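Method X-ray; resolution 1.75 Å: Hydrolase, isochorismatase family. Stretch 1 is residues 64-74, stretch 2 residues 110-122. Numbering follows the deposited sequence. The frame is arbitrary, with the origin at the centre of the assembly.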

ATOM      1  N   PRO A  64      12.536  18.949  -0.079  1.00 22.81           N
ATOM      2  CA  PRO A  64      11.885  18.318  -1.231  1.00 22.51           C
ATOM      3  C   PRO A  64      10.630  19.051  -1.701  1.00 22.78           C
ATOM      4  O   PRO A  64       9.814  19.483  -0.885  1.00 22.69           O
ATOM      5  CB  PRO A  64      11.538  16.919  -0.715  1.00 22.43           C
ATOM      6  CG  PRO A  64      12.589  16.650   0.307  1.00 22.17           C
ATOM      7  CD  PRO A  64      12.810  17.972   0.992  1.00 22.88           C
ATOM      8  N   VAL A  65      10.503  19.202  -3.014  1.00 22.55           N
ATOM      9  CA  VAL A  65       9.308  19.768  -3.649  1.00 22.53           C
ATOM     10  C   VAL A  65       8.846  18.759  -4.689  1.00 22.51           C
ATOM     11  O   VAL A  65       9.570  18.478  -5.641  1.00 24.07           O
ATOM     12  CB  VAL A  65       9.600  21.121  -4.340  1.00 23.03           C
ATOM     13  CG1 VAL A  65       8.409  21.570  -5.189  1.00 23.09           C
ATOM     14  CG2 VAL A  65       9.966  22.187  -3.316  1.00 23.45           C
ATOM     15  N   ILE A  66       7.652  18.202  -4.496  1.00 21.45           N
ATOM     16  CA  ILE A  66       7.138  17.133  -5.361  1.00 22.00           C
ATOM     17  C   ILE A  66       5.755  17.492  -5.920  1.00 21.98           C
ATOM     18  O   ILE A  66       4.839  17.828  -5.161  1.00 22.23           O
ATOM     19  CB  ILE A  66       7.074  15.781  -4.609  1.00 22.24           C
ATOM     20  CG1 ILE A  66       8.464  15.385  -4.099  1.00 22.72           C
ATOM     21  CG2 ILE A  66       6.520  14.682  -5.513  1.00 22.01           C
ATOM     22  CD1 ILE A  66       8.449  14.306  -3.035  1.00 23.78           C
ATOM     23  N   PHE A  67       5.623  17.431  -7.245  1.00 21.28           N
ATOM     24  CA  PHE A  67       4.356  17.676  -7.936  1.00 21.87           C
ATOM     25  C   PHE A  67       3.679  16.363  -8.298  1.00 21.99           C
ATOM     26  O   PHE A  67       4.351  15.390  -8.633  1.00 22.18           O
ATOM     27  CB  PHE A  67       4.600  18.459  -9.232  1.00 21.87           C
ATOM     28  CG  PHE A  67       5.101  19.859  -9.020  1.00 22.13           C
ATOM     29  CD1 PHE A  67       6.441  20.108  -8.726  1.00 22.29           C
ATOM     30  CD2 PHE A  67       4.232  20.941  -9.144  1.00 22.49           C
ATOM     31  CE1 PHE A  67       6.901  21.405  -8.533  1.00 22.87           C
ATOM     32  CE2 PHE A  67       4.685  22.242  -8.957  1.00 22.63           C
ATOM     33  CZ  PHE A  67       6.018  22.473  -8.648  1.00 22.79           C
ATOM     34  N   THR A  68       2.347  16.343  -8.245  1.00 21.72           N
ATOM     35  CA  THR A  68       1.579  15.180  -8.686  1.00 21.84           C
ATOM     36  C   THR A  68       0.686  15.521  -9.872  1.00 21.96           C
ATOM     37  O   THR A  68       0.304  16.678 -10.063  1.00 21.72           O
ATOM     38  CB  THR A  68       0.725  14.574  -7.546  1.00 22.35           C
ATOM     39  OG1 THR A  68      -0.456  15.354  -7.357  1.00 23.24           O
ATOM     40  CG2 THR A  68       1.507  14.532  -6.242  1.00 22.59           C
ATOM     41  N   THR A  69       0.367  14.507 -10.666  1.00 21.10           N
ATOM     42  CA  THR A  69      -0.556  14.642 -11.784  1.00 21.50           C
ATOM     43  C   THR A  69      -1.303  13.322 -11.950  1.00 21.34           C
ATOM     44  O   THR A  69      -0.754  12.246 -11.667  1.00 21.39           O
ATOM     45  CB  THR A  69       0.172  15.057 -13.096  1.00 21.95           C
ATOM     46  OG1 THR A  69      -0.784  15.428 -14.099  1.00 23.23           O
ATOM     47  CG2 THR A  69       1.051  13.926 -13.632  1.00 22.22           C
ATOM     48  N   ILE A  70      -2.557  13.415 -12.376  1.00 20.60           N
ATOM     49  CA  ILE A  70      -3.333  12.249 -12.769  1.00 20.48           C
ATOM     50  C   ILE A  70      -3.182  12.079 -14.282  1.00 21.01           C
ATOM     51  O   ILE A  70      -3.494  12.994 -15.052  1.00 20.31           O
ATOM     52  CB  ILE A  70      -4.833  12.414 -12.420  1.00 20.29           C
ATOM     53  CG1 ILE A  70      -5.040  12.460 -10.894  1.00 20.02           C
ATOM     54  CG2 ILE A  70      -5.652  11.298 -13.061  1.00 20.97           C
ATOM     55  CD1 ILE A  70      -6.432  12.894 -10.458  1.00 19.86           C
ATOM     56  N   ALA A  71      -2.701  10.914 -14.705  1.00 20.39           N
ATOM     57  CA  ALA A  71      -2.570  10.606 -16.131  1.00 21.37           C
ATOM     58  C   ALA A  71      -2.854   9.132 -16.392  1.00 21.78           C
ATOM     59  O   ALA A  71      -2.427   8.277 -15.613  1.00 22.79           O
ATOM     60  CB  ALA A  71      -1.176  10.966 -16.625  1.00 21.04           C
ATOM     61  N   TYR A  72      -3.578   8.851 -17.477  1.00 22.01           N
ATOM     62  CA  TYR A  72      -3.950   7.482 -17.864  1.00 22.28           C
ATOM     63  C   TYR A  72      -3.490   7.078 -19.252  1.00 24.34           C
ATOM     64  O   TYR A  72      -3.482   7.886 -20.180  1.00 24.33           O
ATOM     65  CB  TYR A  72      -5.466   7.291 -17.835  1.00 21.36           C
ATOM     66  CG  TYR A  72      -6.081   7.648 -16.519  1.00 20.59           C
ATOM     67  CD1 TYR A  72      -5.932   6.812 -15.415  1.00 20.67           C
ATOM     68  CD2 TYR A  72      -6.792   8.835 -16.368  1.00 20.26           C
ATOM     69  CE1 TYR A  72      -6.483   7.149 -14.190  1.00 19.71           C
ATOM     70  CE2 TYR A  72      -7.348   9.180 -15.150  1.00 20.22           C
ATOM     71  CZ  TYR A  72      -7.193   8.327 -14.069  1.00 20.26           C
ATOM     72  OH  TYR A  72      -7.734   8.659 -12.855  1.00 19.52           O
ATOM     73  N   HIS A  73      -3.134   5.804 -19.387  1.00 24.40           N
ATOM     74  CA  HIS A  73      -3.057   5.177 -20.696  1.00 25.76           C
ATOM     75  C   HIS A  73      -4.449   4.764 -21.069  1.00 26.29           C
ATOM     76  O   HIS A  73      -5.241   4.405 -20.190  1.00 26.44           O
ATOM     77  CB  HIS A  73      -2.142   3.959 -20.654  1.00 26.56           C
ATOM     78  CG  HIS A  73      -0.723   4.282 -20.275  1.00 28.54           C
ATOM     79  ND1 HIS A  73       0.102   4.975 -21.085  1.00 28.69           N
ATOM     80  CD2 HIS A  73       0.011   3.972 -19.133  1.00 28.49           C
ATOM     81  CE1 HIS A  73       1.301   5.108 -20.488  1.00 29.41           C
ATOM     82  NE2 HIS A  73       1.243   4.491 -19.294  1.00 29.65           N
ATOM     83  N   PRO A  74      -4.785   4.810 -22.372  1.00 26.80           N
ATOM     84  CA  PRO A  74      -6.134   4.455 -22.830  1.00 26.11           C
ATOM     85  C   PRO A  74      -6.649   3.115 -22.286  1.00 25.01           C
ATOM     86  O   PRO A  74      -7.816   3.013 -21.905  1.00 24.69           O
ATOM     87  CB  PRO A  74      -5.973   4.387 -24.348  1.00 27.35           C
ATOM     88  CG  PRO A  74      -4.892   5.373 -24.631  1.00 27.48           C
ATOM     89  CD  PRO A  74      -3.932   5.275 -23.485  1.00 27.67           C
ATOM     90  N   ASN A 110      14.209  20.310 -12.552  1.00 19.95           N
ATOM     91  CA  ASN A 110      14.672  19.461 -11.438  1.00 20.25           C
ATOM     92  C   ASN A 110      13.525  18.780 -10.684  1.00 20.28           C
ATOM     93  O   ASN A 110      13.711  17.707 -10.104  1.00 19.68           O
ATOM     94  CB  ASN A 110      15.458  20.280 -10.401  1.00 20.89           C
ATOM     95  CG  ASN A 110      16.942  20.418 -10.723  1.00 20.70           C
ATOM     96  OD1 ASN A 110      17.704  20.940  -9.908  1.00 22.96           O
ATOM     97  ND2 ASN A 110      17.358  19.966 -11.891  1.00 19.48           N
ATOM     98  N   ASP A 111      12.360  19.424 -10.669  1.00 20.37           N
ATOM     99  CA  ASP A 111      11.248  19.004  -9.802  1.00 20.51           C
ATOM    100  C   ASP A 111      10.685  17.641 -10.198  1.00 20.30           C
ATOM    101  O   ASP A 111      10.331  17.414 -11.355  1.00 20.24           O
ATOM    102  CB  ASP A 111      10.121  20.050  -9.813  1.00 20.91           C
ATOM    103  CG  ASP A 111      10.559  21.415  -9.281  1.00 20.93           C
ATOM    104  OD1 ASP A 111      11.553  21.508  -8.526  1.00 22.74           O
ATOM    105  OD2 ASP A 111       9.876  22.411  -9.607  1.00 21.49           O
ATOM    106  N   VAL A 112      10.605  16.739  -9.219  1.00 21.06           N
ATOM    107  CA  VAL A 112      10.034  15.414  -9.431  1.00 21.04           C
ATOM    108  C   VAL A 112       8.521  15.496  -9.626  1.00 20.96           C
ATOM    109  O   VAL A 112       7.821  16.177  -8.866  1.00 20.85           O
ATOM    110  CB  VAL A 112      10.369  14.466  -8.258  1.00 21.18           C
ATOM    111  CG1 VAL A 112       9.574  13.166  -8.355  1.00 22.03           C
ATOM    112  CG2 VAL A 112      11.863  14.183  -8.219  1.00 22.26           C
ATOM    113  N   VAL A 113       8.037  14.822 -10.666  1.00 21.43           N
ATOM    114  CA  VAL A 113       6.605  14.645 -10.884  1.00 21.32           C
ATOM    115  C   VAL A 113       6.230  13.184 -10.620  1.00 21.74           C
ATOM    116  O   VAL A 113       6.880  12.268 -11.119  1.00 20.98           O
ATOM    117  CB  VAL A 113       6.190  15.081 -12.304  1.00 22.02           C
ATOM    118  CG1 VAL A 113       4.701  14.850 -12.543  1.00 22.22           C
ATOM    119  CG2 VAL A 113       6.528  16.551 -12.513  1.00 21.14           C
ATOM    120  N   VAL A 114       5.196  12.982  -9.808  1.00 21.48           N
ATOM    121  CA  VAL A 114       4.653  11.648  -9.555  1.00 22.19           C
ATOM    122  C   VAL A 114       3.304  11.503 -10.269  1.00 22.03           C
ATOM    123  O   VAL A 114       2.408  12.340 -10.108  1.00 22.10           O
ATOM    124  CB  VAL A 114       4.538  11.353  -8.035  1.00 22.70           C
ATOM    125  CG1 VAL A 114       3.982  12.546  -7.294  1.00 24.54           C
ATOM    126  CG2 VAL A 114       3.689  10.115  -7.760  1.00 23.01           C
ATOM    127  N   VAL A 115       3.176  10.453 -11.073  1.00 22.19           N
ATOM    128  CA  VAL A 115       1.930  10.180 -11.789  1.00 22.94           C
ATOM    129  C   VAL A 115       1.105   9.206 -10.961  1.00 23.33           C
ATOM    130  O   VAL A 115       1.630   8.205 -10.463  1.00 24.36           O
ATOM    131  CB  VAL A 115       2.172   9.614 -13.208  1.00 23.85           C
ATOM    132  CG1 VAL A 115       0.850   9.307 -13.905  1.00 24.11           C
ATOM    133  CG2 VAL A 115       2.977  10.595 -14.046  1.00 24.29           C
ATOM    134  N   LYS A 116      -0.174   9.526 -10.789  1.00 22.45           N
ATOM    135  CA  LYS A 116      -1.089   8.683 -10.019  1.00 21.78           C
ATOM    136  C   LYS A 116      -2.396   8.453 -10.783  1.00 21.35           C
ATOM    137  O   LYS A 116      -2.690   9.157 -11.756  1.00 21.55           O
ATOM    138  CB  LYS A 116      -1.364   9.311  -8.651  1.00 22.26           C
ATOM    139  CG  LYS A 116      -2.162  10.606  -8.724  1.00 22.44           C
ATOM    140  CD  LYS A 116      -2.305  11.252  -7.364  1.00 23.08           C
ATOM    141  CE  LYS A 116      -2.816  12.676  -7.464  1.00 22.62           C
ATOM    142  NZ  LYS A 116      -4.293  12.748  -7.631  1.00 22.23           N
ATOM    143  N   LYS A 117      -3.190   7.482 -10.323  1.00 19.82           N
ATOM    144  CA  LYS A 117      -4.409   7.089 -11.027  1.00 19.27           C
ATOM    145  C   LYS A 117      -5.693   7.378 -10.248  1.00 18.59           C
ATOM    146  O   LYS A 117      -6.787   7.262 -10.804  1.00 18.47           O
ATOM    147  CB  LYS A 117      -4.362   5.592 -11.385  1.00 19.35           C
ATOM    148  CG  LYS A 117      -3.061   5.135 -12.019  1.00 19.63           C
ATOM    149  CD  LYS A 117      -2.873   5.624 -13.442  1.00 20.57           C
ATOM    150  CE  LYS A 117      -1.433   5.371 -13.883  1.00 20.76           C
ATOM    151  NZ  LYS A 117      -1.213   5.772 -15.294  1.00 21.14           N
ATOM    152  N   GLY A 118      -5.556   7.750  -8.975  1.00 18.55           N
ATOM    153  CA  GLY A 118      -6.701   8.064  -8.116  1.00 18.72           C
ATOM    154  C   GLY A 118      -6.635   9.469  -7.530  1.00 19.40           C
ATOM    155  O   GLY A 118      -5.941  10.347  -8.059  1.00 19.56           O
ATOM    156  N   ALA A 119      -7.349   9.672  -6.423  1.00 19.23           N
ATOM    157  CA  ALA A 119      -7.389  10.965  -5.726  1.00 18.76           C
ATOM    158  C   ALA A 119      -6.139  11.232  -4.875  1.00 19.15           C
ATOM    159  O   ALA A 119      -5.482  12.260  -5.033  1.00 19.25           O
ATOM    160  CB  ALA A 119      -8.659  11.074  -4.879  1.00 19.17           C
ATOM    161  N   SER A 120      -5.798  10.305  -3.985  1.00 18.79           N
ATOM    162  CA  SER A 120      -4.668  10.501  -3.082  1.00 18.72           C
ATOM    163  C   SER A 120      -3.322  10.434  -3.798  1.00 18.12           C
ATOM    164  O   SER A 120      -3.082   9.532  -4.599  1.00 18.31           O
ATOM    165  CB  SER A 120      -4.668   9.452  -1.979  1.00 18.71           C
ATOM    166  OG  SER A 120      -3.447   9.531  -1.258  1.00 18.91           O
ATOM    167  N   SER A 121      -2.436  11.364  -3.464  1.00 18.50           N
ATOM    168  CA  SER A 121      -1.101  11.399  -4.048  1.00 18.65           C
ATOM    169  C   SER A 121      -0.250  10.218  -3.589  1.00 18.65           C
ATOM    170  O   SER A 121       0.777   9.928  -4.192  1.00 19.00           O
ATOM    171  CB  SER A 121      -0.413  12.715  -3.708  1.00 19.33           C
ATOM    172  OG  SER A 121      -1.115  13.783  -4.319  1.00 19.58           O
ATOM    173  N   PHE A 122      -0.690   9.548  -2.523  1.00 18.40           N
ATOM    174  CA  PHE A 122       0.045   8.408  -1.953  1.00 17.90           C
ATOM    175  C   PHE A 122      -0.443   7.072  -2.481  1.00 17.85           C
ATOM    176  O   PHE A 122       0.295   6.082  -2.444  1.00 17.47           O
ATOM    177  CB  PHE A 122      -0.080   8.386  -0.426  1.00 17.95           C
ATOM    178  CG  PHE A 122       0.646   9.501   0.265  1.00 18.32           C
ATOM    179  CD1 PHE A 122       0.050  10.755   0.407  1.00 18.39           C
ATOM    180  CD2 PHE A 122       1.919   9.298   0.791  1.00 18.66           C
ATOM    181  CE1 PHE A 122       0.717  11.787   1.051  1.00 18.39           C
ATOM    182  CE2 PHE A 122       2.591  10.326   1.440  1.00 18.86           C
ATOM    183  CZ  PHE A 122       1.988  11.574   1.567  1.00 18.50           C
TER
HETATM  184  O   HOH W   1      11.800  17.209  -6.666  1.00 26.71           O

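A single water stands in for the first rung of this parallel strand pair. At the start of the pairing, Val 65 O and Val 112 N lie 4.1 Å apart, too far for a direct hydrogen bond, and water 1 fills the gap, donating to Val 65 O at 2.8 Å and accepting from Val 112 N at 2.9 Å. Beyond it the strands close up and bond directly. Phe 67 N donates to Val 112 O (3.0 Å) while Phe 67 O accepts from Val 114 N (2.8 Å); two residues on, Thr 69 N donates to Val 114 O (3.0 Å) and Thr 69 O accepts from Lys 116 N (2.9 Å). Phe 67 and Thr 69 thus each use both backbone groups to reach across, as parallel pairing requires. The ladder ends in a weak bond from Ala 71 N to Lys 116 O, at 3.4 Å.

Side chains alternate between the two faces of the sheet. On one, Ile 66 CG2 packs against Val 114 CG1 at 3.8 Å, and Thr 68 CG2 comes within 3.3 Å of the same Val 114 CG1, a tight approach. On the other, Thr 69 CG2 lies 3.9 Å from both Val 113 CG1 and Val 115 CG2, so one methyl group touches two neighbouring valines.

Past the strands, Lys 117 takes over the pairing. Although its CA-to-CB bond points away from the first stretch, the chain turns back, and Lys 117 NZ donates to Ala 71 O at 2.8 Å. Its backbone is engaged as well: Tyr 72 OH donates to Lys 117 O at 2.7 Å, with the carbonyl oxygen near the plane of the ring, at its edge. The aliphatic part of the lysine completes the contact, Lys 117 CD lying 3.8 Å from Tyr 72 CD1.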